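Aminotransferase class-III (Sphaerobacter thermophilus DSM 20745, PDB 6K8H) is a class-III aminotransferase, also known as an omega-transaminase, built on the fold shared by pyridoxal-phosphate-dependent aminotransferases. Local coordinates at residues B[8-12]-B[58-64]; B[113-117]-B[264-269]; B[146-151]-B[193-199]. All blocks are in the same frame, centred on the assembly; numbering follows the deposited sequence.

Contact 1: residues B[8-12]-B[58-64]; sequences GGNVY and DADGEER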
loop_
_atom_site.group_PDB
_atom_site.type_symbol
_atom_site.label_atom_id
_atom_site.label_comp_id
_atom_site.label_asym_id
_atom_site.label_seq_id
_atom_site.Cartn_x
_atom_site.Cartn_y
_atom_site.Cartn_z
ATOM N N GLY B 8 -29.411 20.429 0.107
ATOM C CA GLY B 8 -30.137 21.251 -0.842
ATOM C C GLY B 8 -30.492 20.517 -2.126
ATOM O O GLY B 8 -30.639 21.131 -3.182
ATOM N N GLY B 9 -30.627 19.197 -2.033
ATOM C CA GLY B 9 -31.042 18.387 -3.160
ATOM C C GLY B 9 -29.991 18.152 -4.230
ATOM O O GLY B 9 -30.271 18.348 -5.413
ATOM N N ASN B 10 -28.790 17.703 -3.842
ATOM C CA ASN B 10 -27.757 17.265 -4.788
ATOM C C ASN B 10 -27.404 18.333 -5.826
ATOM O O ASN B 10 -27.435 18.091 -7.032
ATOM C CB ASN B 10 -28.192 15.969 -5.476
ATOM C CG ASN B 10 -28.253 14.806 -4.517
ATOM O OD1 ASN B 10 -27.457 14.729 -3.582
ATOM N ND2 ASN B 10 -29.204 13.904 -4.724
ATOM N N VAL B 11 -27.061 19.535 -5.362
ATOM C CA VAL B 11 -26.816 20.599 -6.332
ATOM C C VAL B 11 -25.570 20.331 -7.175
ATOM O O VAL B 11 -25.446 20.887 -8.275
ATOM C CB VAL B 11 -26.725 21.972 -5.633
ATOM C CG1 VAL B 11 -27.961 22.208 -4.787
ATOM C CG2 VAL B 11 -25.484 22.069 -4.776
ATOM N N TYR B 12 -24.672 19.447 -6.725
ATOM C CA TYR B 12 -23.451 19.174 -7.484
ATOM C C TYR B 12 -23.743 18.607 -8.861
ATOM O O TYR B 12 -22.884 18.697 -9.744
ATOM C CB TYR B 12 -22.537 18.206 -6.715
ATOM C CG TYR B 12 -22.950 16.744 -6.793
ATOM C CD1 TYR B 12 -23.927 16.221 -5.949
ATOM C CD2 TYR B 12 -22.351 15.885 -7.699
ATOM C CE1 TYR B 12 -24.301 14.881 -6.025
ATOM C CE2 TYR B 12 -22.716 14.555 -7.782
ATOM C CZ TYR B 12 -23.699 14.058 -6.954
ATOM O OH TYR B 12 -24.048 12.719 -7.040
ATOM N N ASP B 58 -19.285 19.188 0.716
ATOM C CA ASP B 58 -18.779 19.005 -0.632
ATOM C C ASP B 58 -18.397 20.353 -1.247
ATOM O O ASP B 58 -18.605 21.422 -0.659
ATOM C CB ASP B 58 -19.773 18.178 -1.492
ATOM C CG ASP B 58 -20.992 18.951 -2.026
ATOM O OD1 ASP B 58 -21.091 20.199 -1.939
ATOM O OD2 ASP B 58 -21.894 18.245 -2.558
ATOM N N ALA B 59 -17.768 20.279 -2.424
ATOM C CA ALA B 59 -17.176 21.451 -3.058
ATOM C C ALA B 59 -18.233 22.472 -3.458
ATOM O O ALA B 59 -17.892 23.625 -3.747
ATOM C CB ALA B 59 -16.340 21.025 -4.275
ATOM N N ASP B 60 -19.501 22.065 -3.485
ATOM C CA ASP B 60 -20.620 22.956 -3.745
ATOM C C ASP B 60 -21.302 23.439 -2.469
ATOM O O ASP B 60 -22.381 24.034 -2.545
ATOM C CB ASP B 60 -21.635 22.254 -4.644
ATOM C CG ASP B 60 -21.088 22.000 -6.030
ATOM O OD1 ASP B 60 -21.098 22.947 -6.833
ATOM O OD2 ASP B 60 -20.624 20.868 -6.304
ATOM N N GLY B 61 -20.700 23.205 -1.303
ATOM C CA GLY B 61 -21.237 23.703 -0.052
ATOM C C GLY B 61 -22.345 22.871 0.568
ATOM O O GLY B 61 -22.863 23.256 1.624
ATOM N N GLU B 62 -22.738 21.759 -0.051
ATOM C CA GLU B 62 -23.822 20.937 0.478
ATOM C C GLU B 62 -23.286 20.053 1.603
ATOM O O GLU B 62 -22.281 19.361 1.430
ATOM C CB GLU B 62 -24.433 20.095 -0.645
ATOM C CG GLU B 62 -25.667 19.253 -0.257
ATOM C CD GLU B 62 -26.599 19.022 -1.448
ATOM O OE1 GLU B 62 -26.408 19.705 -2.477
ATOM O OE2 GLU B 62 -27.516 18.168 -1.363
ATOM N N GLU B 63 -23.939 20.090 2.758
ATOM C CA GLU B 63 -23.489 19.335 3.919
ATOM C C GLU B 63 -24.340 18.092 4.119
ATOM O O GLU B 63 -25.566 18.135 3.990
ATOM C CB GLU B 63 -23.530 20.199 5.178
ATOM C CG GLU B 63 -23.023 21.599 4.953
ATOM C CD GLU B 63 -22.728 22.331 6.248
ATOM O OE1 GLU B 63 -23.299 21.948 7.298
ATOM O OE2 GLU B 63 -21.917 23.284 6.211
ATOM N N ARG B 64 -23.690 16.982 4.451
ATOM C CA ARG B 64 -24.413 15.746 4.710
ATOM C C ARG B 64 -23.827 15.075 5.947
ATOM O O ARG B 64 -22.636 15.205 6.233
ATOM C CB ARG B 64 -24.347 14.788 3.507
ATOM C CG ARG B 64 -24.805 15.382 2.166
ATOM C CD ARG B 64 -24.500 14.432 0.988
ATOM N NE ARG B 64 -25.058 14.930 -0.278
ATOM C CZ ARG B 64 -24.416 15.721 -1.141
ATOM N NH1 ARG B 64 -23.171 16.118 -0.894
ATOM N NH2 ARG B 64 -25.014 16.108 -2.270
HETATM O O HOH W 1 -24.401 18.607 -3.637
#
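Glu-62 pushes its carboxylate into the backbone of 8-12 and takes N-H groups on both oxygens. Asn-10 N reaches OE2 of Glu-62 at 2.8 Å, and Val-11 N meets OE1 of Glu-62 at 3.0 Å, each on a syn lone pair. Gly-8 N adds a weak bond to OE2. Glu-62 reaches there by turning CG away from its backbone N (chi1 -175°) and running on extended. Arg-64 NH2 then donates to Asn-10 OD1 (3.1 Å) in the carbonyl plane, amide and guanidinium being nearly coplanar, 24° apart; Arg-64 NH1 bridges to Asp-58 OD2 at 3.0 Å, and NE donates to Met-407 O. A water joins Tyr-12 N, Asp-58 OD2 and Arg-64 NH2, and weakly Glu-62 OE1. Outward, Val-11 CG2 lies 3.9 Å from Asp-60 CB, while Tyr-12 CB packs 3.3 Å from Asp-60 OD2; the oxygens of Asp-60 are bonded to Ala-18 N and Ala-19 N, at the start of helix 18-29. Hydrogen bonds to Glu-62 and from Arg-64 thus fasten the N-terminal arm, and the salt-bridge network with Asp-58 behind them positions both side chains; the positive charge of Arg-64 probably favours an ionised Glu-62 despite its burial.

Contact 2: residues B[113-117]-B[264-269]; sequences ERVPS and YGGMQS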
loop_
_atom_site.group_PDB
_atom_site.type_symbol
_atom_site.label_atom_id
_atom_site.label_comp_id
_atom_site.label_asym_id
_atom_site.label_seq_id
_atom_site.Cartn_x
_atom_site.Cartn_y
_atom_site.Cartn_z
ATOM N N GLU B 113 -2.360 -6.426 22.921
ATOM C CA GLU B 113 -3.057 -6.500 24.202
ATOM C C GLU B 113 -4.550 -6.714 23.999
ATOM O O GLU B 113 -5.188 -7.447 24.768
ATOM C CB GLU B 113 -2.815 -5.228 25.021
ATOM C CG GLU B 113 -1.554 -5.264 25.886
ATOM C CD GLU B 113 -0.936 -3.878 26.129
ATOM O OE1 GLU B 113 -1.685 -2.864 26.172
ATOM O OE2 GLU B 113 0.307 -3.812 26.285
ATOM N N ARG B 114 -5.118 -6.117 22.949
ATOM C CA ARG B 114 -6.572 -6.144 22.790
ATOM C C ARG B 114 -7.087 -7.415 22.111
ATOM O O ARG B 114 -8.161 -7.903 22.474
ATOM C CB ARG B 114 -7.032 -4.931 21.991
ATOM C CG ARG B 114 -6.875 -3.626 22.729
ATOM C CD ARG B 114 -7.701 -2.541 22.074
ATOM N NE ARG B 114 -7.558 -1.288 22.791
ATOM C CZ ARG B 114 -8.279 -0.206 22.540
ATOM N NH1 ARG B 114 -9.185 -0.236 21.567
ATOM N NH2 ARG B 114 -8.085 0.896 23.261
ATOM N N VAL B 115 -6.385 -7.933 21.112
ATOM C CA VAL B 115 -6.864 -9.066 20.305
ATOM C C VAL B 115 -6.151 -10.310 20.728
ATOM O O VAL B 115 -4.908 -10.411 20.579
ATOM C CB VAL B 115 -6.669 -8.813 18.799
ATOM C CG1 VAL B 115 -7.293 -9.956 18.003
ATOM C CG2 VAL B 115 -7.233 -7.457 18.361
ATOM N N PRO B 116 -6.842 -11.350 21.222
ATOM C CA PRO B 116 -6.150 -12.526 21.774
ATOM C C PRO B 116 -5.242 -13.246 20.783
ATOM O O PRO B 116 -4.105 -13.581 21.136
ATOM C CB PRO B 116 -7.308 -13.423 22.227
ATOM C CG PRO B 116 -8.414 -12.436 22.569
ATOM C CD PRO B 116 -8.291 -11.352 21.517
ATOM N N SER B 117 -5.703 -13.484 19.549
ATOM C CA SER B 117 -4.893 -14.171 18.545
ATOM C C SER B 117 -3.628 -13.408 18.177
ATOM O O SER B 117 -2.711 -14.004 17.601
ATOM C CB SER B 117 -5.718 -14.433 17.274
ATOM O OG SER B 117 -5.754 -13.283 16.441
ATOM N N TYR B 264 -14.004 -4.652 21.049
ATOM C CA TYR B 264 -12.683 -4.356 21.609
ATOM C C TYR B 264 -11.631 -5.347 21.116
ATOM O O TYR B 264 -10.493 -4.961 20.814
ATOM C CB TYR B 264 -12.761 -4.361 23.140
ATOM C CG TYR B 264 -11.580 -3.708 23.862
ATOM C CD1 TYR B 264 -11.455 -2.328 23.915
ATOM C CD2 TYR B 264 -10.617 -4.476 24.499
ATOM C CE1 TYR B 264 -10.403 -1.722 24.573
ATOM C CE2 TYR B 264 -9.553 -3.880 25.170
ATOM C CZ TYR B 264 -9.448 -2.502 25.196
ATOM O OH TYR B 264 -8.394 -1.895 25.856
ATOM N N GLY B 265 -12.011 -6.617 20.974
ATOM C CA GLY B 265 -11.117 -7.657 20.497
ATOM C C GLY B 265 -11.442 -8.177 19.106
ATOM O O GLY B 265 -11.081 -9.306 18.761
ATOM N N GLY B 266 -12.143 -7.384 18.302
ATOM C CA GLY B 266 -12.444 -7.768 16.942
ATOM C C GLY B 266 -13.634 -8.709 16.812
ATOM O O GLY B 266 -14.184 -9.253 17.785
ATOM N N MET B 267 -14.042 -8.894 15.555
ATOM C CA MET B 267 -15.141 -9.809 15.275
ATOM C C MET B 267 -14.760 -11.236 15.627
ATOM O O MET B 267 -15.620 -12.020 16.036
ATOM C CB MET B 267 -15.561 -9.722 13.808
ATOM C CG MET B 267 -16.914 -10.346 13.534
ATOM S SD MET B 267 -18.181 -9.579 14.565
ATOM C CE MET B 267 -19.666 -10.384 13.980
ATOM N N GLN B 268 -13.475 -11.586 15.507
ATOM C CA GLN B 268 -13.044 -12.912 15.948
ATOM C C GLN B 268 -13.363 -13.136 17.422
ATOM O O GLN B 268 -13.735 -14.243 17.823
ATOM C CB GLN B 268 -11.548 -13.099 15.699
ATOM C CG GLN B 268 -10.659 -12.085 16.388
ATOM C CD GLN B 268 -9.216 -12.192 15.918
ATOM O OE1 GLN B 268 -8.401 -12.843 16.553
ATOM N NE2 GLN B 268 -8.912 -11.584 14.774
ATOM N N SER B 269 -13.243 -12.093 18.244
ATOM C CA SER B 269 -13.609 -12.246 19.650
ATOM C C SER B 269 -15.114 -12.380 19.799
ATOM O O SER B 269 -15.596 -13.143 20.649
ATOM C CB SER B 269 -13.082 -11.077 20.479
ATOM O OG SER B 269 -11.682 -11.236 20.684
HETATM O O HOH W 2 -9.855 -2.345 19.865
HETATM O O HOH W 3 -8.660 -13.414 18.993
#
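Arg-114, in the last turn of helix 102-114, lies over the ring of Tyr-264; the contact sets the C-terminal end of that helix against the turn entering helix 266-271, in the part of the aminotransferase fold organised around the mixed seven-stranded sheet. Arg-114 CD sits 3.8 Å from the centroid of the Tyr-264 ring, a CH-pi contact over the face. Farther out along the extended chain, the guanidinium follows the same face, its plane tilted 23° from the ring, with Tyr-264 CE1 3.3 Å from Arg-114 CZ. A water ties Arg-114 NH1 back to Tyr-264 O; NH2 and NH1 also make weak hydrogen bonds to Met-332 O and Leu-335 O. Arg-114 O lies 3.6 Å from Gly-265 CA, backbone against backbone, since the glycine has no side chain. Val-115, the first residue to leave the helix, puts CG1 3.4 Å from Gln-268 OE1. Pro-116 CD then rests 3.5 Å from Ser-269 OG, the hydroxyl that donates to Gly-265 O. Gln-268 sets CG between its backbone N and carbonyl carbon (chi1 59°) and extends toward Ser-117, its NE2 bonded to Glu-256 and Thr-278. Ser-117 finishes the contact: its OG donates to Gln-268 OE1 at 2.7 Å, in the amide carbonyl plane and on a lone pair.

Contact 3: residues B[146-151]-B[193-199]; sequences RIAKFD and SVVVLPF
Lys-149 O accepts the shortest bond between the strands, from Leu-197 N at 2.8 Å, and also receives a CA-H...O contact from Val-196. Val-195 N to Ile-147 O and Lys-149 N to Val-195 O continue the ladder toward its beginning, where Ile-147 N makes a weak bond to Ser-193 O. Past the end of strand 146-150, Asp-151 N closes on Leu-197 O at 2.9 Å, and nearly straight (171°). These are parallel strands, with 194-197 outermost in the chain's seven-stranded mixed sheet and 146-150 between it and strand 216-221, as in the large domain of the aminotransferase fold. Ala-148, Val-195, Phe-150 and Leu-197 share one face, the last two against helix 202-211. Leu-197 CB stands 3.9 Å from the centroid of the Phe-150 ring, over one face, and its CD1 comes 3.6 Å from Phe-150 CZ. Phe-199 turns CG away from its backbone N (chi1 -166°), which brings its ring edge to the opposite face of Phe-150, a T-shaped pair with centroids 5.7 Å apart and planes at 87°. The other side of the sheet carries Ile-147 and Val-194, then Lys-149 and Val-196; Lys-149 CG touches Val-194 CG1 at 3.8 Å while NZ is gripped by the carbonyls of Val-163, Cys-153 and Ala-161. Beyond the strands, a water links Asp-151 O to Phe-199 N.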
loop_
_atom_site.group_PDB
_atom_site.type_symbol
_atom_site.label_atom_id
_atom_site.label_comp_id
_atom_site.label_asym_id
_atom_site.label_seq_id
_atom_site.Cartn_x
_atom_site.Cartn_y
_atom_site.Cartn_z
ATOM N N ARG B 146 -1.247 -22.718 -3.111
ATOM C CA ARG B 146 -2.600 -22.230 -3.351
ATOM C C ARG B 146 -3.228 -21.629 -2.095
ATOM O O ARG B 146 -2.828 -21.905 -0.964
ATOM C CB ARG B 146 -3.501 -23.350 -3.870
ATOM C CG ARG B 146 -3.055 -23.908 -5.198
ATOM C CD ARG B 146 -3.999 -24.964 -5.706
ATOM N NE ARG B 146 -3.696 -25.265 -7.100
ATOM C CZ ARG B 146 -4.397 -26.100 -7.860
ATOM N NH1 ARG B 146 -5.449 -26.730 -7.355
ATOM N NH2 ARG B 146 -4.034 -26.306 -9.124
ATOM N N ILE B 147 -4.266 -20.820 -2.315
ATOM C CA ILE B 147 -5.073 -20.287 -1.229
ATOM C C ILE B 147 -6.541 -20.502 -1.565
ATOM O O ILE B 147 -6.920 -20.695 -2.721
ATOM C CB ILE B 147 -4.808 -18.787 -0.972
ATOM C CG1 ILE B 147 -5.465 -17.954 -2.077
ATOM C CG2 ILE B 147 -3.302 -18.521 -0.865
ATOM C CD1 ILE B 147 -5.518 -16.472 -1.803
ATOM N N ALA B 148 -7.367 -20.460 -0.527
ATOM C CA ALA B 148 -8.810 -20.522 -0.665
ATOM C C ALA B 148 -9.402 -19.226 -0.138
ATOM O O ALA B 148 -8.925 -18.676 0.859
ATOM C CB ALA B 148 -9.392 -21.722 0.093
ATOM N N LYS B 149 -10.422 -18.738 -0.828
ATOM C CA LYS B 149 -11.217 -17.594 -0.369
ATOM C C LYS B 149 -12.671 -17.860 -0.720
ATOM O O LYS B 149 -12.989 -18.855 -1.367
ATOM C CB LYS B 149 -10.741 -16.280 -0.988
ATOM C CG LYS B 149 -10.824 -16.269 -2.505
ATOM C CD LYS B 149 -10.741 -14.853 -3.006
ATOM C CE LYS B 149 -12.019 -14.105 -2.723
ATOM N NZ LYS B 149 -12.077 -12.840 -3.508
ATOM N N PHE B 150 -13.563 -16.961 -0.313
ATOM C CA PHE B 150 -14.996 -17.179 -0.457
ATOM C C PHE B 150 -15.580 -16.343 -1.594
ATOM O O PHE B 150 -15.236 -15.171 -1.765
ATOM C CB PHE B 150 -15.709 -16.907 0.876
ATOM C CG PHE B 150 -15.400 -17.952 1.917
ATOM C CD1 PHE B 150 -14.245 -17.875 2.682
ATOM C CD2 PHE B 150 -16.216 -19.068 2.056
ATOM C CE1 PHE B 150 -13.929 -18.871 3.610
ATOM C CE2 PHE B 150 -15.914 -20.060 2.983
ATOM C CZ PHE B 150 -14.767 -19.958 3.765
ATOM N N ASP B 151 -16.466 -16.976 -2.361
ATOM C CA ASP B 151 -17.105 -16.369 -3.525
ATOM C C ASP B 151 -17.780 -15.043 -3.179
ATOM O O ASP B 151 -18.475 -14.924 -2.163
ATOM C CB ASP B 151 -18.132 -17.350 -4.083
ATOM C CG ASP B 151 -18.544 -17.025 -5.493
ATOM O OD1 ASP B 151 -17.743 -16.416 -6.224
ATOM O OD2 ASP B 151 -19.663 -17.397 -5.890
ATOM N N SER B 193 -4.833 -21.090 -9.233
ATOM C CA SER B 193 -4.252 -21.183 -7.892
ATOM C C SER B 193 -5.219 -20.821 -6.759
ATOM O O SER B 193 -4.811 -20.888 -5.599
ATOM C CB SER B 193 -3.007 -20.305 -7.778
ATOM O OG SER B 193 -3.395 -18.941 -7.712
ATOM N N VAL B 194 -6.456 -20.407 -7.038
ATOM C CA VAL B 194 -7.375 -19.943 -5.996
ATOM C C VAL B 194 -8.566 -20.896 -5.938
ATOM O O VAL B 194 -9.221 -21.141 -6.958
ATOM C CB VAL B 194 -7.836 -18.489 -6.221
ATOM C CG1 VAL B 194 -8.785 -18.055 -5.103
ATOM C CG2 VAL B 194 -6.637 -17.570 -6.269
ATOM N N VAL B 195 -8.802 -21.473 -4.762
ATOM C CA VAL B 195 -9.954 -22.336 -4.507
ATOM C C VAL B 195 -11.070 -21.468 -3.930
ATOM O O VAL B 195 -10.912 -20.892 -2.846
ATOM C CB VAL B 195 -9.591 -23.478 -3.538
ATOM C CG1 VAL B 195 -10.836 -24.329 -3.194
ATOM C CG2 VAL B 195 -8.480 -24.357 -4.099
ATOM N N VAL B 196 -12.202 -21.391 -4.632
ATOM C CA VAL B 196 -13.308 -20.506 -4.256
ATOM C C VAL B 196 -14.378 -21.320 -3.533
ATOM O O VAL B 196 -14.977 -22.233 -4.112
ATOM C CB VAL B 196 -13.899 -19.788 -5.482
ATOM C CG1 VAL B 196 -14.918 -18.756 -5.028
ATOM C CG2 VAL B 196 -12.792 -19.099 -6.296
ATOM N N LEU B 197 -14.630 -20.972 -2.267
ATOM C CA LEU B 197 -15.500 -21.645 -1.318
ATOM C C LEU B 197 -16.830 -20.917 -1.185
ATOM O O LEU B 197 -16.935 -19.721 -1.470
ATOM C CB LEU B 197 -14.832 -21.731 0.062
ATOM C CG LEU B 197 -13.373 -22.196 0.117
ATOM C CD1 LEU B 197 -12.784 -21.915 1.484
ATOM C CD2 LEU B 197 -13.283 -23.668 -0.210
ATOM N N PRO B 198 -17.883 -21.624 -0.760
ATOM C CA PRO B 198 -19.180 -20.965 -0.521
ATOM C C PRO B 198 -19.354 -20.454 0.908
ATOM O O PRO B 198 -19.359 -21.252 1.859
ATOM C CB PRO B 198 -20.195 -22.071 -0.841
ATOM C CG PRO B 198 -19.458 -23.364 -0.537
ATOM C CD PRO B 198 -17.976 -23.095 -0.747
ATOM N N PHE B 199 -19.515 -19.134 1.076
ATOM C CA PHE B 199 -19.622 -18.566 2.420
ATOM C C PHE B 199 -20.868 -19.109 3.121
ATOM O O PHE B 199 -21.936 -19.230 2.517
ATOM C CB PHE B 199 -19.653 -17.032 2.344
ATOM C CG PHE B 199 -19.436 -16.331 3.671
ATOM C CD1 PHE B 199 -18.155 -16.158 4.187
ATOM C CD2 PHE B 199 -20.513 -15.845 4.399
ATOM C CE1 PHE B 199 -17.943 -15.497 5.395
ATOM C CE2 PHE B 199 -20.304 -15.194 5.613
ATOM C CZ PHE B 199 -19.015 -15.025 6.110
HETATM O O HOH W 4 -19.435 -17.110 -0.833
#

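In the fold
From the N terminus, contact 1 comes first: the opening arm returns to the turn before strand 63-66, closing a loop that contains helix 18-29 and strands 48-52 and 55-58 of the small four-stranded sheet. It is complete before the others begin, and lies across the chain's centre from both. Contact 2 opens at the end of helix 102-114 and closes only at 264-269, which runs into helix 266-271. Within that long excursion contact 3 opens and closes, joining the two strands at one side of the seven-stranded sheet. Contacts 2 and 3 do not touch, their nearest atoms being about 9 Å apart; contacts 1 and 2 have centres about 39 Å apart.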